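Local coordinates for protein virC2 (Agrobacterium tumefaciens, PDB 2RH3) that probably binds DNA through its C-terminal ribbon-helix-helix domain, the part present here, and enhances T-DNA transfer and virulence, at residues Leu31-Met45 / Leu104-Glu116. Residues are numbered along the deposited sequence; the frame is centred on the assembly and turned at random. Where two conformers were deposited one is given.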
loop_
_atom_site.group_PDB
_atom_site.type_symbol
_atom_site.label_atom_id
_atom_site.label_comp_id
_atom_site.label_asym_id
_atom_site.label_seq_id
_atom_site.Cartn_x
_atom_site.Cartn_y
_atom_site.Cartn_z
ATOM N N LEU A 31 -8.982 2.197 -4.612
ATOM C CA LEU A 31 -7.671 1.863 -4.046
ATOM C C LEU A 31 -6.673 3.005 -4.241
ATOM O O LEU A 31 -5.853 3.265 -3.361
ATOM C CB LEU A 31 -7.133 0.536 -4.588
ATOM C CG LEU A 31 -6.062 -0.119 -3.695
ATOM C CD1 LEU A 31 -6.610 -0.420 -2.294
ATOM C CD2 LEU A 31 -5.490 -1.366 -4.330
ATOM N N GLN A 32 -6.767 3.684 -5.380
ATOM C CA GLN A 32 -5.882 4.807 -5.681
ATOM C C GLN A 32 -6.107 5.962 -4.705
ATOM O O GLN A 32 -5.139 6.596 -4.264
ATOM C CB GLN A 32 -6.073 5.263 -7.128
ATOM C CG GLN A 32 -5.272 4.443 -8.126
ATOM C CD GLN A 32 -5.801 4.538 -9.552
ATOM O OE1 GLN A 32 -6.785 5.231 -9.828
ATOM N NE2 GLN A 32 -5.149 3.828 -10.466
ATOM N N MET A 33 -7.376 6.215 -4.367
ATOM C CA MET A 33 -7.754 7.240 -3.371
ATOM C C MET A 33 -7.109 6.926 -2.021
ATOM O O MET A 33 -6.497 7.803 -1.391
ATOM C CB MET A 33 -9.278 7.336 -3.223
ATOM C CG MET A 33 -9.952 7.970 -4.444
ATOM S SD MET A 33 -11.730 7.783 -4.381
ATOM C CE MET A 33 -12.114 8.864 -2.995
ATOM N N ILE A 34 -7.249 5.673 -1.595
ATOM C CA ILE A 34 -6.665 5.241 -0.332
ATOM C C ILE A 34 -5.141 5.318 -0.365
ATOM O O ILE A 34 -4.538 5.839 0.571
ATOM C CB ILE A 34 -7.113 3.826 0.075
ATOM C CG1 ILE A 34 -8.633 3.806 0.311
ATOM C CG2 ILE A 34 -6.387 3.421 1.368
ATOM C CD1 ILE A 34 -9.221 2.397 0.499
ATOM N N LEU A 35 -4.543 4.819 -1.447
ATOM C CA LEU A 35 -3.078 4.776 -1.560
ATOM C C LEU A 35 -2.450 6.169 -1.464
ATOM O O LEU A 35 -1.353 6.322 -0.900
ATOM C CB LEU A 35 -2.658 4.072 -2.859
ATOM C CG LEU A 35 -1.189 3.655 -3.005
ATOM C CD1 LEU A 35 -0.711 2.893 -1.783
ATOM C CD2 LEU A 35 -0.987 2.831 -4.270
ATOM N N ARG A 36 -3.129 7.171 -2.008
ATOM C CA ARG A 36 -2.634 8.555 -1.969
ATOM C C ARG A 36 -2.403 8.987 -0.516
ATOM O O ARG A 36 -1.344 9.547 -0.172
ATOM C CB ARG A 36 -3.626 9.486 -2.676
ATOM C CG ARG A 36 -3.192 10.942 -2.733
ATOM C CD ARG A 36 -4.153 11.795 -3.549
ATOM N NE ARG A 36 -4.069 11.506 -4.977
ATOM C CZ ARG A 36 -5.076 11.045 -5.711
ATOM N NH1 ARG A 36 -6.263 10.828 -5.156
ATOM N NH2 ARG A 36 -4.897 10.813 -7.006
ATOM N N ARG A 37 -3.394 8.711 0.330
ATOM C CA ARG A 37 -3.331 9.049 1.736
ATOM C C ARG A 37 -2.339 8.131 2.455
ATOM O O ARG A 37 -1.515 8.604 3.239
ATOM C CB ARG A 37 -4.717 8.929 2.383
ATOM C CG ARG A 37 -4.732 9.157 3.886
ATOM C CD ARG A 37 -4.405 10.583 4.243
ATOM N NE ARG A 37 -4.468 10.796 5.686
ATOM C CZ ARG A 37 -4.660 11.977 6.276
ATOM N NH1 ARG A 37 -4.806 13.086 5.555
ATOM N NH2 ARG A 37 -4.708 12.053 7.603
ATOM N N ALA A 38 -2.436 6.831 2.188
ATOM C CA ALA A 38 -1.557 5.829 2.800
ATOM C C ALA A 38 -0.069 6.126 2.515
ATOM O O ALA A 38 0.764 6.041 3.411
ATOM C CB ALA A 38 -1.936 4.436 2.350
ATOM N N LEU A 39 0.246 6.507 1.281
ATOM C CA LEU A 39 1.645 6.797 0.937
ATOM C C LEU A 39 2.124 8.089 1.577
ATOM O O LEU A 39 3.309 8.226 1.902
ATOM C CB LEU A 39 1.870 6.812 -0.581
ATOM C CG LEU A 39 1.684 5.467 -1.292
ATOM C CD1 LEU A 39 1.372 5.679 -2.771
ATOM C CD2 LEU A 39 2.899 4.542 -1.105
ATOM N N GLY A 40 1.205 9.035 1.765
ATOM C CA GLY A 40 1.511 10.269 2.479
ATOM C C GLY A 40 1.859 9.993 3.932
ATOM O O GLY A 40 2.871 10.486 4.438
ATOM N N ASP A 41 1.024 9.186 4.592
ATOM C CA ASP A 41 1.248 8.766 5.978
ATOM C C ASP A 41 2.569 7.998 6.088
ATOM O O ASP A 41 3.352 8.225 7.017
ATOM C CB ASP A 41 0.093 7.873 6.482
ATOM C CG ASP A 41 -1.263 8.595 6.535
ATOM O OD1 ASP A 41 -1.305 9.842 6.563
ATOM O OD2 ASP A 41 -2.307 7.893 6.553
ATOM N N PHE A 42 2.815 7.121 5.114
ATOM C CA PHE A 42 3.965 6.200 5.132
ATOM C C PHE A 42 5.294 6.922 4.964
ATOM O O PHE A 42 6.284 6.528 5.579
ATOM C CB PHE A 42 3.818 5.111 4.066
ATOM C CG PHE A 42 4.522 3.821 4.409
ATOM C CD1 PHE A 42 4.113 3.060 5.503
ATOM C CD2 PHE A 42 5.578 3.365 3.630
ATOM C CE1 PHE A 42 4.754 1.856 5.824
ATOM C CE2 PHE A 42 6.232 2.171 3.939
ATOM C CZ PHE A 42 5.811 1.411 5.039
ATOM N N GLU A 43 5.299 7.973 4.139
ATOM C CA GLU A 43 6.487 8.819 3.913
ATOM C C GLU A 43 7.056 9.334 5.219
ATOM O O GLU A 43 8.284 9.356 5.410
ATOM C CB GLU A 43 6.128 10.033 3.059
ATOM C CG GLU A 43 6.347 9.890 1.576
ATOM C CD GLU A 43 6.141 11.209 0.852
ATOM O OE1 GLU A 43 5.037 11.790 0.959
ATOM O OE2 GLU A 43 7.083 11.668 0.174
ATOM N N ASN A 44 6.164 9.775 6.108
ATOM C CA ASN A 44 6.571 10.305 7.405
ATOM C C ASN A 44 7.140 9.226 8.321
ATOM O O ASN A 44 7.944 9.519 9.210
ATOM C CB ASN A 44 5.416 11.056 8.079
ATOM C CG ASN A 44 4.955 12.270 7.278
ATOM O OD1 ASN A 44 5.739 12.908 6.571
ATOM N ND2 ASN A 44 3.674 12.595 7.392
ATOM N N MET A 45 6.736 7.979 8.079
ATOM C CA MET A 45 7.257 6.811 8.804
ATOM C C MET A 45 8.595 6.321 8.246
ATOM O O MET A 45 9.374 5.685 8.958
ATOM C CB MET A 45 6.246 5.664 8.769
ATOM C CG MET A 45 4.948 5.981 9.486
ATOM S SD MET A 45 3.622 4.837 9.105
ATOM C CE MET A 45 4.319 3.285 9.637
ATOM N N LEU A 104 6.357 -1.767 -1.408
ATOM C CA LEU A 104 6.178 -0.453 -0.788
ATOM C C LEU A 104 4.693 -0.093 -0.705
ATOM O O LEU A 104 4.202 0.263 0.376
ATOM C CB LEU A 104 6.954 0.622 -1.560
ATOM C CG LEU A 104 6.888 2.052 -0.991
ATOM C CD1 LEU A 104 7.376 2.094 0.453
ATOM C CD2 LEU A 104 7.650 3.043 -1.845
ATOM N N ALA A 105 3.982 -0.208 -1.822
ATOM C CA ALA A 105 2.538 0.108 -1.830
ATOM C C ALA A 105 1.762 -0.800 -0.892
ATOM O O ALA A 105 0.900 -0.338 -0.132
ATOM C CB ALA A 105 1.972 0.024 -3.236
ATOM N N THR A 106 2.077 -2.093 -0.933
ATOM C CA THR A 106 1.378 -3.069 -0.116
ATOM C C THR A 106 1.567 -2.792 1.383
ATOM O O THR A 106 0.605 -2.854 2.152
ATOM C CB THR A 106 1.759 -4.514 -0.520
ATOM O OG1 THR A 106 1.333 -4.739 -1.876
ATOM C CG2 THR A 106 1.097 -5.530 0.404
ATOM N N ALA A 107 2.794 -2.463 1.785
ATOM C CA ALA A 107 3.076 -2.099 3.174
ATOM C C ALA A 107 2.344 -0.826 3.596
ATOM O O ALA A 107 1.812 -0.760 4.694
ATOM C CB ALA A 107 4.587 -1.930 3.396
ATOM N N ALA A 108 2.338 0.174 2.724
ATOM C CA ALA A 108 1.665 1.440 3.008
ATOM C C ALA A 108 0.168 1.196 3.267
ATOM O O ALA A 108 -0.422 1.720 4.219
ATOM C CB ALA A 108 1.884 2.401 1.860
ATOM N N LEU A 109 -0.431 0.366 2.429
ATOM C CA LEU A 109 -1.848 0.028 2.590
ATOM C C LEU A 109 -2.093 -0.832 3.821
ATOM O O LEU A 109 -3.056 -0.621 4.545
ATOM C CB LEU A 109 -2.364 -0.661 1.329
ATOM C CG LEU A 109 -2.537 0.246 0.115
ATOM C CD1 LEU A 109 -2.718 -0.630 -1.134
ATOM C CD2 LEU A 109 -3.722 1.205 0.288
ATOM N N ALA A 110 -1.217 -1.817 4.054
ATOM C CA ALA A 110 -1.331 -2.669 5.217
ATOM C C ALA A 110 -1.368 -1.824 6.498
ATOM O O ALA A 110 -2.129 -2.116 7.402
ATOM C CB ALA A 110 -0.183 -3.667 5.252
ATOM N N CYS A 111 -0.540 -0.781 6.527
ATOM C CA CYS A 111 -0.462 0.176 7.629
ATOM C C CYS A 111 -1.756 0.995 7.795
ATOM O O CYS A 111 -2.242 1.189 8.911
ATOM C CB CYS A 111 0.740 1.104 7.406
ATOM S SG CYS A 111 1.133 2.174 8.784
ATOM N N PHE A 112 -2.304 1.457 6.673
ATOM C CA PHE A 112 -3.549 2.223 6.643
ATOM C C PHE A 112 -4.695 1.347 7.173
ATOM O O PHE A 112 -5.491 1.777 8.017
ATOM C CB PHE A 112 -3.839 2.660 5.192
ATOM C CG PHE A 112 -5.067 3.502 5.055
ATOM C CD1 PHE A 112 -4.972 4.892 5.022
ATOM C CD2 PHE A 112 -6.323 2.909 4.950
ATOM C CE1 PHE A 112 -6.128 5.686 4.905
ATOM C CE2 PHE A 112 -7.470 3.689 4.844
ATOM C CZ PHE A 112 -7.370 5.073 4.809
ATOM N N PHE A 113 -4.769 0.106 6.680
ATOM C CA PHE A 113 -5.825 -0.812 7.087
ATOM C C PHE A 113 -5.715 -1.205 8.570
ATOM O O PHE A 113 -6.730 -1.313 9.244
ATOM C CB PHE A 113 -5.865 -2.065 6.218
ATOM C CG PHE A 113 -6.072 -1.805 4.738
ATOM C CD1 PHE A 113 -6.903 -0.758 4.274
ATOM C CD2 PHE A 113 -5.466 -2.644 3.804
ATOM C CE1 PHE A 113 -7.082 -0.542 2.896
ATOM C CE2 PHE A 113 -5.655 -2.446 2.435
ATOM C CZ PHE A 113 -6.458 -1.386 1.983
ATOM N N ALA A 114 -4.491 -1.409 9.065
ATOM C CA ALA A 114 -4.299 -1.743 10.486
ATOM C C ALA A 114 -4.709 -0.572 11.381
ATOM O O ALA A 114 -5.266 -0.766 12.471
ATOM C CB ALA A 114 -2.850 -2.161 10.762
ATOM N N ARG A 115 -4.447 0.646 10.901
ATOM C CA ARG A 115 -4.794 1.863 11.642
ATOM C C ARG A 115 -6.314 1.980 11.716
ATOM O O ARG A 115 -6.867 2.294 12.768
ATOM C CB ARG A 115 -4.177 3.098 10.978
ATOM C CG ARG A 115 -4.272 4.380 11.842
ATOM C CD ARG A 115 -3.592 5.587 11.159
ATOM N NE ARG A 115 -2.198 5.343 10.765
ATOM C CZ ARG A 115 -1.138 5.426 11.577
ATOM N NH1 ARG A 115 -1.279 5.747 12.861
ATOM N NH2 ARG A 115 0.076 5.186 11.099
ATOM N N GLU A 116 -6.979 1.698 10.596
ATOM C CA GLU A 116 -8.446 1.640 10.562
ATOM C C GLU A 116 -8.990 0.697 11.633
ATOM O O GLU A 116 -9.851 1.064 12.418
ATOM C CB GLU A 116 -8.924 1.112 9.219
ATOM C CG GLU A 116 -9.253 2.122 8.184
ATOM C CD GLU A 116 -10.001 1.475 7.020
ATOM O OE1 GLU A 116 -9.327 0.959 6.114
ATOM O OE2 GLU A 116 -11.257 1.486 7.026
HETATM O O HOH W 1 0.234 4.130 5.690
HETATM O O HOH W 2 -1.177 4.932 7.698
#
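A38 and A108 meet where the two helices cross nearly at right angles, 93° between their directions. The segment axes come within 8.5 Å, probably helped by these two alanines. The methyl CB of A38 lies 3.6 Å from the carbonyl O of A108. F42, L109 and F112 pack around this point as knobs into holes. F42 sits among L104, A107, A108 and C111. CG anti to the backbone N (chi1 -152°) carries the ring across to helix 97-118, where one face lies over CA of A108. L104 CD1 comes to the edge of that ring, 3.7 Å from F42 CE2. L109 fills the hole between L31, I34, L35 and A38. F112 enters the hole next to it, where I34 CG2 makes a CH-pi contact over one ring face, 3.7 Å from the centroid. R37 CG and D41 OD2 lie at the edge of the same ring. Further along, the bent M45 brings CE close to SG in one conformer of C111.

The segments belong to helices 27-47 and 97-118 of a ribbon-helix-helix fold held within a single chain. Polar links between the helices run through water. One water donates to the carbonyl O atoms of A38 and A108, 3.0 and 2.9 Å away. A second accepts from R115 NE and donates weakly to D41 OD2.

The antiparallel ribbon of strands 2-7 and 71-76 covers this core: L5 touches L39, L104 and A105, while T73 touches L35. Y58 packs edge-to-face with F113, and I17 and Y18 of helix 16-21 touch F112 and I34.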